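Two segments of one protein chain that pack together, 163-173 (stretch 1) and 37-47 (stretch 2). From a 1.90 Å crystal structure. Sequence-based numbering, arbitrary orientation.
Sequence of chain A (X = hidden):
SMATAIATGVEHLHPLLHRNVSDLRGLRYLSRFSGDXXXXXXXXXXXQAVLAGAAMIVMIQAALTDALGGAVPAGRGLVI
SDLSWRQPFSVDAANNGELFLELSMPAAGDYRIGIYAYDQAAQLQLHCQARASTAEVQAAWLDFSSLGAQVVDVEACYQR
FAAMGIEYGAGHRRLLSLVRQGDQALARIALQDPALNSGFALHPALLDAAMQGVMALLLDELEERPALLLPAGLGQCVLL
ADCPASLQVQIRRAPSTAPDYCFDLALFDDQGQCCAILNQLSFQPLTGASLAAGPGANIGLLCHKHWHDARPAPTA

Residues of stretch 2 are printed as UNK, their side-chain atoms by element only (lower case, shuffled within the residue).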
ATOM      1  N   ALA A 163     -17.869  -9.243  -3.667  1.00 31.00           N
ATOM      2  CA  ALA A 163     -19.190  -9.032  -3.086  1.00 33.31           C
ATOM      3  C   ALA A 163     -19.304  -7.681  -2.390  1.00 34.65           C
ATOM      4  O   ALA A 163     -20.404  -7.124  -2.311  1.00 37.87           O
ATOM      5  CB  ALA A 163     -19.515 -10.159  -2.104  1.00 39.73           C
ATOM      6  N   MET A 164     -18.199  -7.137  -1.881  1.00 32.11           N
ATOM      7  CA  MET A 164     -18.236  -5.822  -1.256  1.00 34.35           C
ATOM      8  C   MET A 164     -18.009  -4.691  -2.255  1.00 34.47           C
ATOM      9  O   MET A 164     -18.150  -3.522  -1.883  1.00 37.05           O
ATOM     10  CB  MET A 164     -17.224  -5.730  -0.105  1.00 33.77           C
ATOM     11  CG  MET A 164     -15.757  -5.775  -0.482  1.00 38.72           C
ATOM     12  SD  MET A 164     -14.669  -5.530   0.948  1.00 37.70           S
ATOM     13  CE  MET A 164     -15.357  -6.672   2.143  1.00 38.32           C
ATOM     14  N   GLY A 165     -17.654  -5.011  -3.497  1.00 31.03           N
ATOM     15  CA  GLY A 165     -17.505  -4.015  -4.539  1.00 32.24           C
ATOM     16  C   GLY A 165     -16.106  -3.817  -5.088  1.00 29.02           C
ATOM     17  O   GLY A 165     -15.891  -2.856  -5.837  1.00 29.29           O
ATOM     18  N   ILE A 166     -15.154  -4.684  -4.757  1.00 24.26           N
ATOM     19  CA  ILE A 166     -13.763  -4.524  -5.174  1.00 24.36           C
ATOM     20  C   ILE A 166     -13.425  -5.647  -6.143  1.00 25.10           C
ATOM     21  O   ILE A 166     -13.518  -6.830  -5.791  1.00 31.61           O
ATOM     22  CB  ILE A 166     -12.803  -4.529  -3.974  1.00 24.66           C
ATOM     23  CG1 ILE A 166     -13.181  -3.426  -2.979  1.00 23.27           C
ATOM     24  CG2 ILE A 166     -11.362  -4.345  -4.450  1.00 28.18           C
ATOM     25  CD1 ILE A 166     -12.428  -3.504  -1.666  1.00 27.61           C
ATOM     26  N   GLU A 167     -13.028  -5.278  -7.360  1.00 24.22           N
ATOM     27  CA  GLU A 167     -12.662  -6.229  -8.400  1.00 26.73           C
ATOM     28  C   GLU A 167     -11.250  -5.930  -8.878  1.00 27.41           C
ATOM     29  O   GLU A 167     -10.912  -4.770  -9.138  1.00 23.19           O
ATOM     30  CB  GLU A 167     -13.652  -6.166  -9.568  1.00 35.20           C
ATOM     31  CG  GLU A 167     -15.090  -6.421  -9.147  1.00 48.14           C
ATOM     32  CD  GLU A 167     -15.760  -7.495  -9.978  1.00 56.00           C
ATOM     33  OE1 GLU A 167     -16.757  -7.183 -10.661  1.00 64.18           O
ATOM     34  OE2 GLU A 167     -15.284  -8.650  -9.950  1.00 55.43           O
ATOM     35  N   TYR A 168     -10.433  -6.971  -8.998  1.00 27.86           N
ATOM     36  CA  TYR A 168      -9.028  -6.828  -9.354  1.00 26.85           C
ATOM     37  C   TYR A 168      -8.761  -7.427 -10.728  1.00 30.00           C
ATOM     38  O   TYR A 168      -9.272  -8.502 -11.058  1.00 27.97           O
ATOM     39  CB  TYR A 168      -8.125  -7.521  -8.331  1.00 26.04           C
ATOM     40  CG  TYR A 168      -8.255  -7.006  -6.919  1.00 27.35           C
ATOM     41  CD1 TYR A 168      -7.620  -5.838  -6.519  1.00 29.71           C
ATOM     42  CD2 TYR A 168      -8.995  -7.705  -5.978  1.00 27.01           C
ATOM     43  CE1 TYR A 168      -7.734  -5.376  -5.223  1.00 31.33           C
ATOM     44  CE2 TYR A 168      -9.114  -7.252  -4.683  1.00 24.53           C
ATOM     45  CZ  TYR A 168      -8.482  -6.089  -4.309  1.00 26.27           C
ATOM     46  OH  TYR A 168      -8.600  -5.637  -3.016  1.00 30.96           O
ATOM     47  N   GLY A 169      -7.960  -6.726 -11.526  1.00 27.97           N
ATOM     48  CA  GLY A 169      -7.410  -7.317 -12.725  1.00 28.00           C
ATOM     49  C   GLY A 169      -6.272  -8.260 -12.394  1.00 27.53           C
ATOM     50  O   GLY A 169      -5.781  -8.312 -11.268  1.00 29.86           O
ATOM     51  N   ALA A 170      -5.837  -9.010 -13.407  1.00 25.88           N
ATOM     52  CA  ALA A 170      -4.839 -10.050 -13.173  1.00 29.69           C
ATOM     53  C   ALA A 170      -3.590  -9.484 -12.511  1.00 30.88           C
ATOM     54  O   ALA A 170      -3.007 -10.119 -11.627  1.00 26.65           O
ATOM     55  CB  ALA A 170      -4.479 -10.737 -14.489  1.00 32.57           C
ATOM     56  N   GLY A 171      -3.170  -8.284 -12.917  1.00 33.54           N
ATOM     57  CA  GLY A 171      -1.958  -7.709 -12.362  1.00 34.41           C
ATOM     58  C   GLY A 171      -2.041  -7.394 -10.884  1.00 33.00           C
ATOM     59  O   GLY A 171      -0.998  -7.226 -10.239  1.00 27.40           O
ATOM     60  N   HIS A 172      -3.252  -7.301 -10.330  1.00 32.49           N
ATOM     61  CA  HIS A 172      -3.432  -7.075  -8.899  1.00 30.83           C
ATOM     62  C   HIS A 172      -4.117  -8.251  -8.207  1.00 32.57           C
ATOM     63  O   HIS A 172      -4.500  -8.127  -7.038  1.00 37.98           O
ATOM     64  CB  HIS A 172      -4.220  -5.782  -8.661  1.00 30.80           C
ATOM     65  CG  HIS A 172      -3.376  -4.547  -8.741  1.00 29.50           C
ATOM     66  ND1 HIS A 172      -3.144  -3.735  -7.653  1.00 32.56           N
ATOM     67  CD2 HIS A 172      -2.706  -3.988  -9.777  1.00 28.25           C
ATOM     68  CE1 HIS A 172      -2.366  -2.730  -8.014  1.00 32.98           C
ATOM     69  NE2 HIS A 172      -2.087  -2.859  -9.299  1.00 32.83           N
ATOM     70  N   ARG A 173      -4.291  -9.374  -8.894  1.00 31.66           N
ATOM     71  CA  ARG A 173      -4.760 -10.611  -8.263  1.00 33.05           C
ATOM     72  C   ARG A 173      -3.574 -11.519  -7.954  1.00 28.72           C
ATOM     73  O   ARG A 173      -3.439 -12.619  -8.485  1.00 29.79           O
ATOM     74  CB  ARG A 173      -5.772 -11.321  -9.155  1.00 43.97           C
ATOM     75  CG  ARG A 173      -7.135 -10.672  -9.211  1.00 53.23           C
ATOM     76  CD  ARG A 173      -8.016 -11.373 -10.228  1.00 59.16           C
ATOM     77  NE  ARG A 173      -8.281 -12.760  -9.846  1.00 65.03           N
ATOM     78  CZ  ARG A 173      -9.375 -13.191  -9.225  1.00 71.81           C
ATOM     79  NH1 ARG A 173     -10.350 -12.354  -8.895  1.00 74.62           N
ATOM     80  NH2 ARG A 173      -9.494 -14.481  -8.934  1.00 74.27           N
ATOM     81  N   UNK A  37      -3.292   2.768 -16.330  1.00 31.27           N
ATOM     82  CA  UNK A  37      -2.238   2.160 -15.530  1.00 30.94           C
ATOM     83  C   UNK A  37      -2.812   1.086 -14.611  1.00 34.28           C
ATOM     84  O   UNK A  37      -3.946   1.182 -14.133  1.00 30.83           O
ATOM     85  o   UNK A  37      -1.281   6.459 -16.459  1.00 33.09           O
ATOM     86  c   UNK A  37      -0.837   4.298 -15.559  1.00 31.90           C
ATOM     87  c   UNK A  37      -1.760   5.457 -15.884  1.00 33.70           C
ATOM     88  o   UNK A  37      -2.965   5.365 -15.570  1.00 31.65           O
ATOM     89  c   UNK A  37      -1.506   3.223 -14.710  1.00 29.58           C
ATOM     90  N   UNK A  38      -2.005   0.050 -14.365  1.00 33.67           N
ATOM     91  CA  UNK A  38      -2.484  -1.104 -13.611  1.00 31.95           C
ATOM     92  C   UNK A  38      -2.948  -0.707 -12.214  1.00 26.19           C
ATOM     93  O   UNK A  38      -3.939  -1.248 -11.706  1.00 28.65           O
ATOM     94  o   UNK A  38      -0.948  -2.554 -14.817  1.00 52.45           O
ATOM     95  c   UNK A  38      -1.383  -2.161 -13.526  1.00 39.14           C
ATOM     96  N   UNK A  39      -2.252   0.240 -11.577  1.00 23.14           N
ATOM     97  CA  UNK A  39      -2.622   0.655 -10.226  1.00 24.21           C
ATOM     98  C   UNK A  39      -4.012   1.274 -10.185  1.00 22.75           C
ATOM     99  O   UNK A  39      -4.600   1.398  -9.105  1.00 23.15           O
ATOM    100  c   UNK A  39      -1.369   2.827 -10.588  1.00 30.58           C
ATOM    101  c   UNK A  39      -0.261   0.916  -9.392  1.00 28.97           C
ATOM    102  c   UNK A  39      -1.574   1.635  -9.652  1.00 25.90           C
ATOM    103  N   UNK A  40      -4.548   1.681 -11.334  1.00 23.83           N
ATOM    104  CA  UNK A  40      -5.913   2.182 -11.433  1.00 24.37           C
ATOM    105  C   UNK A  40      -6.837   1.178 -12.108  1.00 23.12           C
ATOM    106  O   UNK A  40      -7.834   0.753 -11.516  1.00 24.85           O
ATOM    107  c   UNK A  40      -6.432   5.534 -10.835  1.00 29.85           C
ATOM    108  c   UNK A  40      -5.328   4.708 -11.470  1.00 27.33           C
ATOM    109  c   UNK A  40      -4.515   5.555 -12.430  1.00 28.04           C
ATOM    110  c   UNK A  40      -5.918   3.506 -12.206  1.00 26.65           C
ATOM    111  N   UNK A  41      -6.514   0.778 -13.341  1.00 22.43           N
ATOM    112  CA  UNK A  41      -7.427  -0.028 -14.144  1.00 25.39           C
ATOM    113  C   UNK A  41      -7.669  -1.404 -13.542  1.00 27.74           C
ATOM    114  O   UNK A  41      -8.744  -1.982 -13.734  1.00 29.16           O
ATOM    115  c   UNK A  41      -6.879  -0.168 -15.564  1.00 27.25           C
ATOM    116  N   UNK A  42      -6.683  -1.959 -12.842  1.00 24.22           N
ATOM    117  CA  UNK A  42      -6.811  -3.285 -12.255  1.00 28.27           C
ATOM    118  C   UNK A  42      -7.250  -3.234 -10.798  1.00 26.86           C
ATOM    119  O   UNK A  42      -7.185  -4.257 -10.108  1.00 24.76           O
ATOM    120  o   UNK A  42      -4.023  -6.154 -14.759  1.00 67.83           O
ATOM    121  o   UNK A  42      -2.857  -4.973 -13.323  1.00 69.32           O
ATOM    122  c   UNK A  42      -5.046  -4.215 -13.831  1.00 47.23           C
ATOM    123  c   UNK A  42      -3.892  -5.183 -13.981  1.00 62.08           C
ATOM    124  c   UNK A  42      -5.485  -4.038 -12.385  1.00 32.14           C
ATOM    125  N   UNK A  43      -7.699  -2.072 -10.322  1.00 23.67           N
ATOM    126  CA  UNK A  43      -8.183  -1.890  -8.953  1.00 24.25           C
ATOM    127  C   UNK A  43      -9.484  -1.091  -9.036  1.00 22.05           C
ATOM    128  O   UNK A  43      -9.467   0.140  -8.956  1.00 21.24           O
ATOM    129  n   UNK A  43      -7.784  -1.297  -4.493  1.00 33.59           N
ATOM    130  n   UNK A  43      -8.229  -0.018  -6.153  1.00 24.48           N
ATOM    131  c   UNK A  43      -7.495  -1.070  -6.657  1.00 26.55           C
ATOM    132  c   UNK A  43      -7.215  -1.872  -5.603  1.00 34.03           C
ATOM    133  c   UNK A  43      -7.131  -1.182  -8.104  1.00 25.32           C
ATOM    134  c   UNK A  43      -8.393  -0.181  -4.853  1.00 29.78           C
ATOM    135  N   UNK A  44     -10.606  -1.787  -9.190  1.00 22.17           N
ATOM    136  CA  UNK A  44     -11.896  -1.145  -9.405  1.00 21.98           C
ATOM    137  C   UNK A  44     -12.763  -1.283  -8.163  1.00 23.29           C
ATOM    138  O   UNK A  44     -12.970  -2.394  -7.663  1.00 25.09           O
ATOM    139  c   UNK A  44     -11.947  -1.370 -11.942  1.00 28.31           C
ATOM    140  c   UNK A  44     -12.589  -0.046 -14.921  1.00 33.15           C
ATOM    141  c   UNK A  44     -12.798  -1.763 -13.145  1.00 32.78           C
ATOM    142  c   UNK A  44     -12.610  -1.739 -10.622  1.00 23.82           C
ATOM    143  n   UNK A  44     -12.030   0.352 -16.059  1.00 28.90           N
ATOM    144  n   UNK A  44     -12.251  -1.219 -14.390  1.00 34.34           N
ATOM    145  n   UNK A  44     -13.486   0.732 -14.329  1.00 28.73           N
ATOM    146  N   UNK A  45     -13.270  -0.153  -7.677  1.00 22.37           N
ATOM    147  CA  UNK A  45     -14.120  -0.104  -6.494  1.00 22.21           C
ATOM    148  C   UNK A  45     -15.477   0.430  -6.926  1.00 22.69           C
ATOM    149  O   UNK A  45     -15.577   1.559  -7.425  1.00 23.18           O
ATOM    150  c   UNK A  45     -14.440   0.833  -4.181  1.00 29.38           C
ATOM    151  c   UNK A  45     -13.510   0.770  -5.388  1.00 25.61           C
ATOM    152  c   UNK A  45     -12.136   0.241  -4.990  1.00 20.74           C
ATOM    153  N   UNK A  46     -16.517  -0.378  -6.740  1.00 25.12           N
ATOM    154  CA  UNK A  46     -17.865  -0.030  -7.185  1.00 33.94           C
ATOM    155  C   UNK A  46     -17.861   0.356  -8.663  1.00 33.73           C
ATOM    156  O   UNK A  46     -18.573   1.265  -9.096  1.00 33.73           O
ATOM    157  c   UNK A  46     -18.453   1.090  -6.323  1.00 36.77           C
ATOM    158  c   UNK A  46     -18.729   0.645  -4.898  1.00 41.28           C
ATOM    159  o   UNK A  46     -19.053  -0.517  -4.648  1.00 37.62           O
ATOM    160  n   UNK A  46     -18.603   1.571  -3.955  1.00 47.00           N
ATOM    161  N   UNK A  47     -17.046  -0.352  -9.446  1.00 29.84           N
ATOM    162  CA  UNK A  47     -17.007  -0.185 -10.883  1.00 32.69           C
ATOM    163  C   UNK A  47     -16.057   0.880 -11.395  1.00 26.79           C
ATOM    164  O   UNK A  47     -15.821   0.939 -12.609  1.00 31.05           O
TER
HETATM  165  O   HOH W   1     -10.215  -4.144 -11.993  1.00 44.73           O
HETATM  166  O   HOH W   2      -6.792  -3.643  -2.200  1.00 41.46           O
HETATM  167  O   HOH W   3     -19.867  -1.377  -2.367  1.00 38.37           O
HETATM  168  O   HOH W   4     -15.685  -2.724  -8.999  1.00 26.97           O

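Position 37 carries three carbons in a row, the last bearing two oxygens, and lies beyond reach of stretch 1; a chain of this length ending in a carboxylate is Glu37, at the N-cap of the short helix that follows. Position 38 has one carbon and one oxygen, hence Ser38; its CB lies 4.3 Å from His172 NE2. At 39 a single carbon carries two others, which identifies Val39. Its CA sits 3.7 Å from His172 NE2, although its side chain points away. Position 40 has four carbons forked at the second, the pattern of Leu40, and makes no contact. A lone carbon at 41 defines Ala41, whose carbonyl O accepts from a water that also donates to Glu167 O.

Position 42 again shows three carbons and a terminal pair of oxygens, one of them 2.9 Å from Gly171 N. This is Glu42, and the short distance is a hydrogen bond from Gly171 N to OE2. Its backbone O also accepts from Gly169 N at 3.0 Å. The space beside this side chain requires bare backbone: a CB on Gly169 would lie 2.8 Å from Glu42 CG, and one on Gly171 1.9 Å from Glu42 OE1.

At 43 one carbon leads to a five-membered ring of three carbons and two nitrogens, therefore His43. Its CD2 approaches Tyr168 CE1 to 3.6 Å, the two rings meeting obliquely with planes at 63°. Position 44 has three carbons, a nitrogen, and a carbon bearing two more nitrogens, the guanidinium of Arg44; its end leads away from stretch 1, and NH1 donates to the O of residue 47. Position 45, one carbon carrying two, is Val45, whose CG2 lies 4.3 Å from Ile166 CG1. At 46 the second of two carbons carries one oxygen and one nitrogen, an amide, so Asn46; a water bridges OD1 to Met164 O. Position 47 has no side-chain atoms and a positive phi, as expected for Gly47.

The contact is built on an antiparallel strand pair. Arg44 and Glu167 exchange two backbone hydrogen bonds, Arg44 N to Glu167 O at 3.0 Å and Glu167 N to Arg44 O at 2.9 Å, and Asn46 N extends the ladder to Gly165 O at 2.7 Å. Ile166, Val45, Tyr168 and His43 share one face of the sheet, whereas Glu167 and Arg44 occupy the other. Beyond the strands, Glu42 continues the pairing through its backbone and secures the glycine-containing turn with its carboxylate, while His172 packs against the preceding helix.

Stretch 2, residues 37-47: ESVLAEHRVNG
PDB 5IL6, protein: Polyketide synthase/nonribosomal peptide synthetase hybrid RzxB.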